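PDB 5ZUU: 30-kDa cleavage and polyadenylation specificity factor 30 from Arabidopsis thaliana, which recognises N6-methyladenosine in RNA through its YTH domain and, within the CPSF complex, helps form pre-mRNA 3' ends and select poly(A) sites. Local coordinates for residues Asn6-Pro11 / Glu155-Leu160; Arg43-Lys48 / Arg135-Leu140. One frame throughout, in Å; residues are numbered along the deposited sequence.

Interaction 1. Residues Asn6-Pro11 / Glu155-Leu160; sequences NRTSHP and EPDSEL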
ATOM      1  N   ASN A   6      -9.544 -17.678  13.499  1.00 61.44           N
ATOM      2  CA  ASN A   6      -9.809 -16.788  12.351  1.00 65.86           C
ATOM      3  C   ASN A   6      -9.025 -15.456  12.486  1.00 62.47           C
ATOM      4  O   ASN A   6      -8.662 -15.017  13.599  1.00 60.86           O
ATOM      5  CB  ASN A   6     -11.302 -16.576  12.056  1.00 68.37           C
ATOM      6  CG  ASN A   6     -11.569 -16.357  10.557  1.00 73.30           C
ATOM      7  OD1 ASN A   6     -10.936 -15.511   9.914  1.00 69.26           O
ATOM      8  ND2 ASN A   6     -12.489 -17.139   9.994  1.00 75.34           N
ATOM      9  N   ARG A   7      -8.705 -14.875  11.330  1.00 52.26           N
ATOM     10  CA  ARG A   7      -7.727 -13.790  11.246  1.00 47.08           C
ATOM     11  C   ARG A   7      -8.427 -12.529  10.759  1.00 36.11           C
ATOM     12  O   ARG A   7      -9.447 -12.573  10.111  1.00 41.12           O
ATOM     13  CB  ARG A   7      -6.486 -14.161  10.365  1.00 47.82           C
ATOM     14  CG  ARG A   7      -5.595 -15.329  10.848  1.00 52.26           C
ATOM     15  CD  ARG A   7      -4.992 -15.172  12.270  1.00 52.35           C
ATOM     16  NE  ARG A   7      -4.474 -16.438  12.833  1.00 54.11           N
ATOM     17  CZ  ARG A   7      -3.945 -16.591  14.065  1.00 56.02           C
ATOM     18  NH1 ARG A   7      -3.848 -15.546  14.931  1.00 54.08           N
ATOM     19  NH2 ARG A   7      -3.502 -17.804  14.450  1.00 42.60           N
ATOM     20  N   THR A   8      -7.869 -11.405  11.138  1.00 28.56           N
ATOM     21  CA  THR A   8      -8.430 -10.115  10.866  1.00 27.45           C
ATOM     22  C   THR A   8      -7.660  -9.311   9.830  1.00 24.60           C
ATOM     23  O   THR A   8      -8.034  -8.215   9.562  1.00 25.45           O
ATOM     24  CB  THR A   8      -8.391  -9.328  12.170  1.00 27.84           C
ATOM     25  OG1 THR A   8      -7.009  -9.171  12.576  1.00 27.37           O
ATOM     26  CG2 THR A   8      -9.229 -10.094  13.233  1.00 26.82           C
ATOM     27  N   SER A   9      -6.558  -9.843   9.323  1.00 22.51           N
ATOM     28  CA  SER A   9      -5.739  -9.204   8.309  1.00 21.54           C
ATOM     29  C   SER A   9      -5.326 -10.292   7.278  1.00 21.99           C
ATOM     30  O   SER A   9      -5.494 -11.477   7.539  1.00 22.31           O
ATOM     31  CB  SER A   9      -4.528  -8.518   8.988  1.00 21.17           C
ATOM     32  OG  SER A   9      -3.555  -9.444   9.470  1.00 19.64           O
ATOM     33  N   HIS A  10      -4.846  -9.910   6.094  1.00 20.89           N
ATOM     34  CA  HIS A  10      -4.429 -10.878   5.139  1.00 20.89           C
ATOM     35  C   HIS A  10      -2.935 -10.973   5.337  1.00 21.01           C
ATOM     36  O   HIS A  10      -2.259  -9.953   5.478  1.00 19.66           O
ATOM     37  CB  HIS A  10      -4.749 -10.469   3.697  1.00 21.47           C
ATOM     38  CG  HIS A  10      -6.194 -10.284   3.454  1.00 21.90           C
ATOM     39  ND1 HIS A  10      -7.027 -11.336   3.137  1.00 21.96           N
ATOM     40  CD2 HIS A  10      -6.984  -9.195   3.565  1.00 23.85           C
ATOM     41  CE1 HIS A  10      -8.268 -10.894   3.020  1.00 22.75           C
ATOM     42  NE2 HIS A  10      -8.276  -9.601   3.294  1.00 23.70           N
ATOM     43  N   PRO A  11      -2.425 -12.198   5.359  1.00 20.62           N
ATOM     44  CA  PRO A  11      -0.985 -12.409   5.376  1.00 20.24           C
ATOM     45  C   PRO A  11      -0.302 -11.923   4.062  1.00 20.43           C
ATOM     46  O   PRO A  11      -0.890 -11.934   2.997  1.00 18.05           O
ATOM     47  CB  PRO A  11      -0.873 -13.912   5.481  1.00 20.98           C
ATOM     48  CG  PRO A  11      -2.074 -14.394   4.708  1.00 22.43           C
ATOM     49  CD  PRO A  11      -3.175 -13.424   5.044  1.00 21.63           C
ATOM     50  N   GLU A 155       2.583  -4.815  14.232  1.00 12.33           N
ATOM     51  CA  GLU A 155       1.723  -3.824  14.842  1.00 12.97           C
ATOM     52  C   GLU A 155       0.308  -4.284  14.921  1.00 12.72           C
ATOM     53  O   GLU A 155      -0.149  -5.023  14.067  1.00 13.58           O
ATOM     54  CB  GLU A 155       1.759  -2.459  14.117  1.00 13.80           C
ATOM     55  CG  GLU A 155       3.121  -1.823  14.134  1.00 13.42           C
ATOM     56  CD  GLU A 155       3.648  -1.624  15.551  1.00 14.51           C
ATOM     57  OE1 GLU A 155       4.881  -1.838  15.792  1.00 15.86           O
ATOM     58  OE2 GLU A 155       2.859  -1.186  16.419  1.00 13.53           O
ATOM     59  N   PRO A 156      -0.399  -3.887  15.987  1.00 14.19           N
ATOM     60  CA  PRO A 156      -1.868  -4.196  16.086  1.00 13.40           C
ATOM     61  C   PRO A 156      -2.628  -3.536  14.930  1.00 13.86           C
ATOM     62  O   PRO A 156      -2.236  -2.427  14.457  1.00 12.31           O
ATOM     63  CB  PRO A 156      -2.294  -3.543  17.391  1.00 13.44           C
ATOM     64  CG  PRO A 156      -1.004  -3.394  18.165  1.00 14.30           C
ATOM     65  CD  PRO A 156       0.110  -3.197  17.184  1.00 13.78           C
ATOM     66  N   ASP A 157      -3.685  -4.208  14.483  1.00 13.59           N
ATOM     67  CA  ASP A 157      -4.596  -3.665  13.509  1.00 14.82           C
ATOM     68  C   ASP A 157      -5.062  -2.281  13.946  1.00 15.45           C
ATOM     69  O   ASP A 157      -5.350  -2.098  15.134  1.00 16.09           O
ATOM     70  CB  ASP A 157      -5.842  -4.550  13.397  1.00 15.17           C
ATOM     71  CG  ASP A 157      -5.569  -5.855  12.791  1.00 16.60           C
ATOM     72  OD1 ASP A 157      -4.430  -6.159  12.325  1.00 16.73           O
ATOM     73  OD2 ASP A 157      -6.531  -6.655  12.750  1.00 21.09           O
ATOM     74  N   SER A 158      -5.088  -1.298  13.028  1.00 15.14           N
ATOM     75  CA  SER A 158      -5.752  -0.066  13.268  1.00 16.51           C
ATOM     76  C   SER A 158      -7.238  -0.302  13.019  1.00 18.67           C
ATOM     77  O   SER A 158      -7.692  -1.362  12.495  1.00 17.24           O
ATOM     78  CB  SER A 158      -5.252   1.087  12.339  1.00 17.04           C
ATOM     79  OG  SER A 158      -5.580   0.772  10.995  1.00 16.88           O
ATOM     80  N   GLU A 159      -8.010   0.701  13.401  1.00 22.15           N
ATOM     81  CA  GLU A 159      -9.472   0.692  13.129  1.00 27.47           C
ATOM     82  C   GLU A 159      -9.818   0.514  11.651  1.00 26.39           C
ATOM     83  O   GLU A 159     -10.825  -0.114  11.349  1.00 31.77           O
ATOM     84  CB  GLU A 159     -10.175   1.935  13.688  1.00 33.04           C
ATOM     85  CG  GLU A 159      -9.474   3.237  13.366  1.00 39.67           C
ATOM     86  CD  GLU A 159      -8.514   3.652  14.458  1.00 47.52           C
ATOM     87  OE1 GLU A 159      -8.953   4.465  15.287  1.00 55.47           O
ATOM     88  OE2 GLU A 159      -7.349   3.144  14.506  1.00 43.85           O
ATOM     89  N   LEU A 160      -8.959   0.972  10.733  1.00 22.23           N
ATOM     90  CA  LEU A 160      -9.193   0.806   9.290  1.00 21.33           C
ATOM     91  C   LEU A 160      -9.195  -0.605   8.831  1.00 21.26           C
ATOM     92  O   LEU A 160      -9.780  -0.891   7.775  1.00 25.76           O
ATOM     93  CB  LEU A 160      -8.172   1.586   8.441  1.00 21.56           C
ATOM     94  CG  LEU A 160      -8.248   3.117   8.661  1.00 22.67           C
ATOM     95  CD1 LEU A 160      -7.107   3.894   8.007  1.00 21.70           C
ATOM     96  CD2 LEU A 160      -9.590   3.667   8.211  1.00 24.52           C
TER
HETATM   97  O   HOH W   1      -4.321  -8.650  12.264  1.00 29.69           O

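Interaction 2. Residues Arg43-Lys48 / Arg135-Leu140; sequences RSNEAK and RDCQEL. With nucleotides of chain F.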
ATOM      1  N   ARG A  43       0.952  10.418 -12.581  1.00 18.02           N
ATOM      2  CA  ARG A  43       1.088   9.894 -13.975  1.00 17.79           C
ATOM      3  C   ARG A  43       2.461   9.368 -14.327  1.00 15.37           C
ATOM      4  O   ARG A  43       2.609   8.299 -14.888  1.00 15.09           O
ATOM      5  CB  ARG A  43       0.630  10.933 -14.969  1.00 20.11           C
ATOM      6  CG  ARG A  43      -0.871  11.233 -14.772  1.00 23.95           C
ATOM      7  CD  ARG A  43      -1.529  11.997 -15.900  1.00 28.47           C
ATOM      8  NE  ARG A  43      -1.399  11.185 -17.121  1.00 33.96           N
ATOM      9  CZ  ARG A  43      -1.636  11.609 -18.372  1.00 36.59           C
ATOM     10  NH1 ARG A  43      -2.043  12.853 -18.607  1.00 36.59           N
ATOM     11  NH2 ARG A  43      -1.466  10.774 -19.401  1.00 35.33           N
ATOM     12  N   SER A  44       3.473  10.079 -13.897  1.00 14.80           N
ATOM     13  CA  SER A  44       4.842   9.637 -14.080  1.00 14.32           C
ATOM     14  C   SER A  44       5.219   8.339 -13.416  1.00 14.05           C
ATOM     15  O   SER A  44       6.312   7.818 -13.690  1.00 14.67           O
ATOM     16  CB  SER A  44       5.791  10.700 -13.509  1.00 14.73           C
ATOM     17  OG  SER A  44       5.534  10.882 -12.119  1.00 16.53           O
ATOM     18  N   ASN A  45       4.401   7.819 -12.500  1.00 12.95           N
ATOM     19  CA  ASN A  45       4.723   6.582 -11.812  1.00 13.03           C
ATOM     20  C   ASN A  45       4.024   5.354 -12.390  1.00 13.51           C
ATOM     21  O   ASN A  45       4.303   4.220 -11.906  1.00 12.76           O
ATOM     22  CB  ASN A  45       4.375   6.693 -10.301  1.00 12.77           C
ATOM     23  CG  ASN A  45       5.307   7.604  -9.542  1.00 12.62           C
ATOM     24  OD1 ASN A  45       6.519   7.694  -9.820  1.00 13.55           O
ATOM     25  ND2 ASN A  45       4.759   8.287  -8.573  1.00 13.81           N
ATOM     26  N   GLU A  46       3.121   5.540 -13.372  1.00 12.26           N
ATOM     27  CA  GLU A  46       2.237   4.452 -13.753  1.00 12.81           C
ATOM     28  C   GLU A  46       2.955   3.291 -14.491  1.00 15.45           C
ATOM     29  O   GLU A  46       2.658   2.093 -14.278  1.00 15.40           O
ATOM     30  CB  GLU A  46       1.049   4.982 -14.529  1.00 13.04           C
ATOM     31  CG  GLU A  46       0.236   5.936 -13.699  1.00 13.59           C
ATOM     32  CD  GLU A  46      -0.988   6.516 -14.372  1.00 14.53           C
ATOM     33  OE1 GLU A  46      -0.800   7.209 -15.366  1.00 15.52           O
ATOM     34  OE2 GLU A  46      -2.130   6.305 -13.873  1.00 16.01           O
ATOM     35  N   ALA A  47       3.936   3.641 -15.342  1.00 14.74           N
ATOM     36  CA  ALA A  47       4.643   2.666 -16.112  1.00 14.33           C
ATOM     37  C   ALA A  47       5.501   1.785 -15.200  1.00 14.10           C
ATOM     38  O   ALA A  47       5.683   0.556 -15.445  1.00 13.40           O
ATOM     39  CB  ALA A  47       5.541   3.363 -17.111  1.00 14.17           C
ATOM     40  N   LYS A  48       6.048   2.389 -14.176  1.00 13.10           N
ATOM     41  CA  LYS A  48       6.806   1.590 -13.267  1.00 14.37           C
ATOM     42  C   LYS A  48       6.010   0.659 -12.380  1.00 12.83           C
ATOM     43  O   LYS A  48       6.445  -0.470 -12.195  1.00 11.98           O
ATOM     44  CB  LYS A  48       7.836   2.375 -12.519  1.00 16.48           C
ATOM     45  CG  LYS A  48       7.559   3.040 -11.219  1.00 19.45           C
ATOM     46  CD  LYS A  48       8.949   3.199 -10.603  1.00 19.63           C
ATOM     47  CE  LYS A  48       9.055   4.466  -9.872  1.00 21.01           C
ATOM     48  NZ  LYS A  48      10.337   4.414  -9.127  1.00 21.74           N
ATOM     49  N   ARG A 135      10.343   8.647  -1.507  1.00 13.53           N
ATOM     50  CA  ARG A 135       9.341   9.365  -2.311  1.00 13.96           C
ATOM     51  C   ARG A 135       8.291   8.391  -2.795  1.00 13.34           C
ATOM     52  O   ARG A 135       8.442   7.179  -2.690  1.00 12.05           O
ATOM     53  CB  ARG A 135      10.003  10.145  -3.470  1.00 16.64           C
ATOM     54  CG  ARG A 135      10.816  11.362  -2.998  1.00 20.94           C
ATOM     55  CD  ARG A 135      11.094  12.398  -4.101  1.00 25.64           C
ATOM     56  NE  ARG A 135      11.513  13.798  -3.726  1.00 27.73           N
ATOM     57  CZ  ARG A 135      12.710  14.087  -3.276  1.00 31.07           C
ATOM     58  NH1 ARG A 135      13.082  15.306  -2.997  1.00 31.23           N
ATOM     59  NH2 ARG A 135      13.565  13.107  -3.067  1.00 40.52           N
ATOM     60  N   ASP A 136       7.228   8.928  -3.379  1.00 14.09           N
ATOM     61  CA  ASP A 136       6.116   8.131  -3.892  1.00 13.19           C
ATOM     62  C   ASP A 136       6.617   7.156  -4.965  1.00 13.36           C
ATOM     63  O   ASP A 136       7.300   7.540  -5.918  1.00 14.64           O
ATOM     64  CB  ASP A 136       5.049   9.107  -4.428  1.00 14.30           C
ATOM     65  CG  ASP A 136       3.743   8.420  -4.862  1.00 16.63           C
ATOM     66  OD1 ASP A 136       3.289   7.456  -4.190  1.00 15.35           O
ATOM     67  OD2 ASP A 136       3.176   8.854  -5.916  1.00 19.28           O
ATOM     68  N   CYS A 137       6.267   5.892  -4.797  1.00 11.75           N
ATOM     69  CA  CYS A 137       6.619   4.763  -5.651  1.00 11.27           C
ATOM     70  C   CYS A 137       8.094   4.442  -5.731  1.00 10.60           C
ATOM     71  O   CYS A 137       8.565   3.881  -6.693  1.00 10.94           O
ATOM     72  CB  CYS A 137       5.926   4.845  -7.025  1.00 11.61           C
ATOM     73  SG  CYS A 137       4.113   4.775  -6.921  1.00 12.12           S
ATOM     74  N   GLN A 138       8.846   4.829  -4.732  1.00 10.31           N
ATOM     75  CA  GLN A 138      10.227   4.334  -4.607  1.00 10.41           C
ATOM     76  C   GLN A 138      10.218   2.805  -4.326  1.00 11.00           C
ATOM     77  O   GLN A 138       9.563   2.289  -3.385  1.00 10.49           O
ATOM     78  CB  GLN A 138      10.924   5.071  -3.484  1.00 10.65           C
ATOM     79  CG  GLN A 138      12.192   4.409  -2.983  1.00 10.87           C
ATOM     80  CD  GLN A 138      13.265   4.648  -3.993  1.00 11.12           C
ATOM     81  OE1 GLN A 138      13.645   5.805  -4.185  1.00 11.54           O
ATOM     82  NE2 GLN A 138      13.659   3.609  -4.719  1.00 11.16           N
ATOM     83  N   GLU A 139      10.918   2.061  -5.159  1.00 11.24           N
ATOM     84  CA  GLU A 139      11.053   0.609  -4.962  1.00 11.46           C
ATOM     85  C   GLU A 139      11.970   0.299  -3.766  1.00 11.33           C
ATOM     86  O   GLU A 139      12.998   0.945  -3.585  1.00 10.54           O
ATOM     87  CB  GLU A 139      11.574  -0.108  -6.238  1.00 11.80           C
ATOM     88  CG  GLU A 139      11.339  -1.619  -6.114  1.00 12.49           C
ATOM     89  CD  GLU A 139      11.612  -2.475  -7.303  1.00 13.10           C
ATOM     90  OE1 GLU A 139      11.449  -3.722  -7.209  1.00 12.13           O
ATOM     91  OE2 GLU A 139      11.936  -1.925  -8.371  1.00 13.18           O
ATOM     92  N   LEU A 140      11.576  -0.676  -2.947  1.00 10.53           N
ATOM     93  CA  LEU A 140      12.428  -1.184  -1.899  1.00 10.94           C
ATOM     94  C   LEU A 140      13.161  -2.377  -2.486  1.00 10.78           C
ATOM     95  O   LEU A 140      12.540  -3.244  -3.135  1.00 10.15           O
ATOM     96  CB  LEU A 140      11.609  -1.574  -0.626  1.00 11.36           C
ATOM     97  CG  LEU A 140      10.839  -0.371  -0.033  1.00 11.30           C
ATOM     98  CD1 LEU A 140       9.670  -0.766   0.836  1.00 12.11           C
ATOM     99  CD2 LEU A 140      11.742   0.510   0.785  1.00 12.16           C
TER
ATOM    100  P     C F   6       6.366  12.748  -2.327  1.00 13.25           P
ATOM    101  OP1   C F   6       7.202  13.940  -2.188  1.00 13.64           O
ATOM    102  OP2   C F   6       6.674  11.766  -3.398  1.00 13.76           O
ATOM    103  O5'   C F   6       6.411  11.917  -0.951  1.00 13.22           O
ATOM    104  C5'   C F   6       6.846  12.555   0.254  1.00 12.83           C
ATOM    105  C4'   C F   6       8.115  11.913   0.758  1.00 13.50           C
ATOM    106  O4'   C F   6       9.194  12.168  -0.172  1.00 13.01           O
ATOM    107  C3'   C F   6       8.627  12.407   2.104  1.00 13.41           C
ATOM    108  O3'   C F   6       7.947  11.724   3.150  1.00 12.67           O
ATOM    109  C2'   C F   6      10.095  12.058   2.011  1.00 12.87           C
ATOM    110  O2'   C F   6      10.356  10.690   2.272  1.00 11.75           O
ATOM    111  C1'   C F   6      10.385  12.416   0.556  1.00 13.85           C
ATOM    112  N1    C F   6      10.788  13.819   0.318  1.00 15.21           N
ATOM    113  C2    C F   6      12.057  14.225   0.743  1.00 15.65           C
ATOM    114  O2    C F   6      12.771  13.419   1.353  1.00 15.44           O
ATOM    115  N3    C F   6      12.478  15.480   0.471  1.00 15.50           N
ATOM    116  C4    C F   6      11.690  16.311  -0.216  1.00 16.69           C
ATOM    117  N4    C F   6      12.141  17.541  -0.446  1.00 16.00           N
ATOM    118  C5    C F   6      10.391  15.924  -0.673  1.00 16.26           C
ATOM    119  C6    C F   6       9.988  14.678  -0.391  1.00 15.70           C
TER
HETATM  120  O   HOH W   2       9.213   6.861  -7.988  1.00 25.39           O
HETATM  121  O   HOH W   3      12.156   3.064  -7.626  1.00 18.20           O

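Interaction 1. Residues Asn6-Pro11 / Glu155-Leu160
The hydroxyl of Thr8 meets the carboxylate of Asp157 with the two side chains slanting across each other. Thr8 OG1 donates a hydrogen bond to Asp157 OD2 at 2.6 Å, a short bond received on the syn lone pair, the side facing the other carboxylate oxygen. With OG1 set between the backbone N and the carbonyl carbon of Thr8 (chi1 62°), the hydroxyl is turned to this oxygen, and Thr8 CB follows it to 3.3 Å from the same Asp157 OD2. Threonine suits this exposed place: its short side chain holds a hydroxyl donor close to the backbone, within reach of the acid, and its methyl need not be buried.

In the fold this joins the irregular N-terminal lead-in to strand 17-24 with the turn that starts helix 159-172. Ser158 is the N-cap of that helix, its OG accepting a weak bond from Leu160 N at 3.4 Å, so Asp157 sits just ahead of the cap.

The second carboxylate oxygen is reached through water. Water 1 donates to Asp157 OD1 at 2.5 Å and is hydrogen-bonded to Ser9 OG at 3.0 Å, while Ser9 CB stays 4.1 Å from that same OD1. Two consecutive hydroxyl residues thus address the two oxygens of one carboxylate, one directly and one through solvent. The acid also forms a salt bridge from OD1 to Lys109 of strand 103-114, which probably keeps it ionised and a strong acceptor. Beyond the pair, His10 is backbone-bonded to Leu108 of the same strand, and its NE2 reaches Glu168 on the last helix.

Interaction 2. Residues Arg43-Lys48 / Arg135-Leu140
A type II beta turn from Arg135 to Gln138, closed by Gln138 N to Arg135 O, faces the start of helix 46-55, with the CA atoms of Asn45 and Cys137 6.7 Å apart. Cys137 takes the third place of the turn with positive phi, and its small side chain packs on Asn45: CB lies 3.8 Å from Asn45 CG, and SG 3.9 Å from Asn45 CB. Asn45 CG is anti to its own carbonyl carbon (chi1 -71°), which turns the amide to Cys137 and Asp136. The amide stands steeply to the Asp136 carboxylate, their planes 77° apart, with Asn45 ND2 3.1 Å from Asp136 OD2. That carboxylate is held mainly by other partners, OD1 by Lys23 N and OD2 by Gln42. Replacing Asn45 by alanine would remove the amide, which would probably open a gap beside Cys137 CB and cost Asp136 a polar neighbour and water 2 a weak anchor.

In this YTH domain the turn leads into edge strand 138-140 of the main sheet and also touches the RNA. Asp136 N donates a nearly straight bond to OP2 of nucleotide C6 of chain F (2.9 Å). The Arg135 guanidinium, a flat cationic end suited to a base, lies over the cytosine ring, NH1 3.3 Å from C4, and Arg135 CG runs beside the sugar O4'.

Lys48 reaches across from the helix, its length and three N-H groups letting one nitrogen serve a carbonyl and two waters. Lys48 NZ donates to Cys137 O at 3.1 Å from above the carbonyl plane, 37° out of it, and to water 3, which accepts from Glu139 N. Water 2 links NZ, weakly, to Asp136 O, to which it donates at 2.9 Å.

Overall arrangement
Interactions 1 and 2 lie on opposite sides of the chain's centre, their centres 26 Å apart and their nearest atoms about 15 Å apart, so neither touches the other. Along the chain, both segments of interaction 2 fall between those of interaction 1, which brings the N-terminal lead-in to the start of the last helix. Their surroundings differ too: interaction 1 is a surface contact whose nearest atom is about 15 Å from the bound RNA, whereas interaction 2 is largely buried and its 135-140 segment touches nucleotide C6 of chain F. Strand 103-114, beside one edge strand of the main sheet, borders interaction 1, while 138-140, at the other edge, belongs to interaction 2.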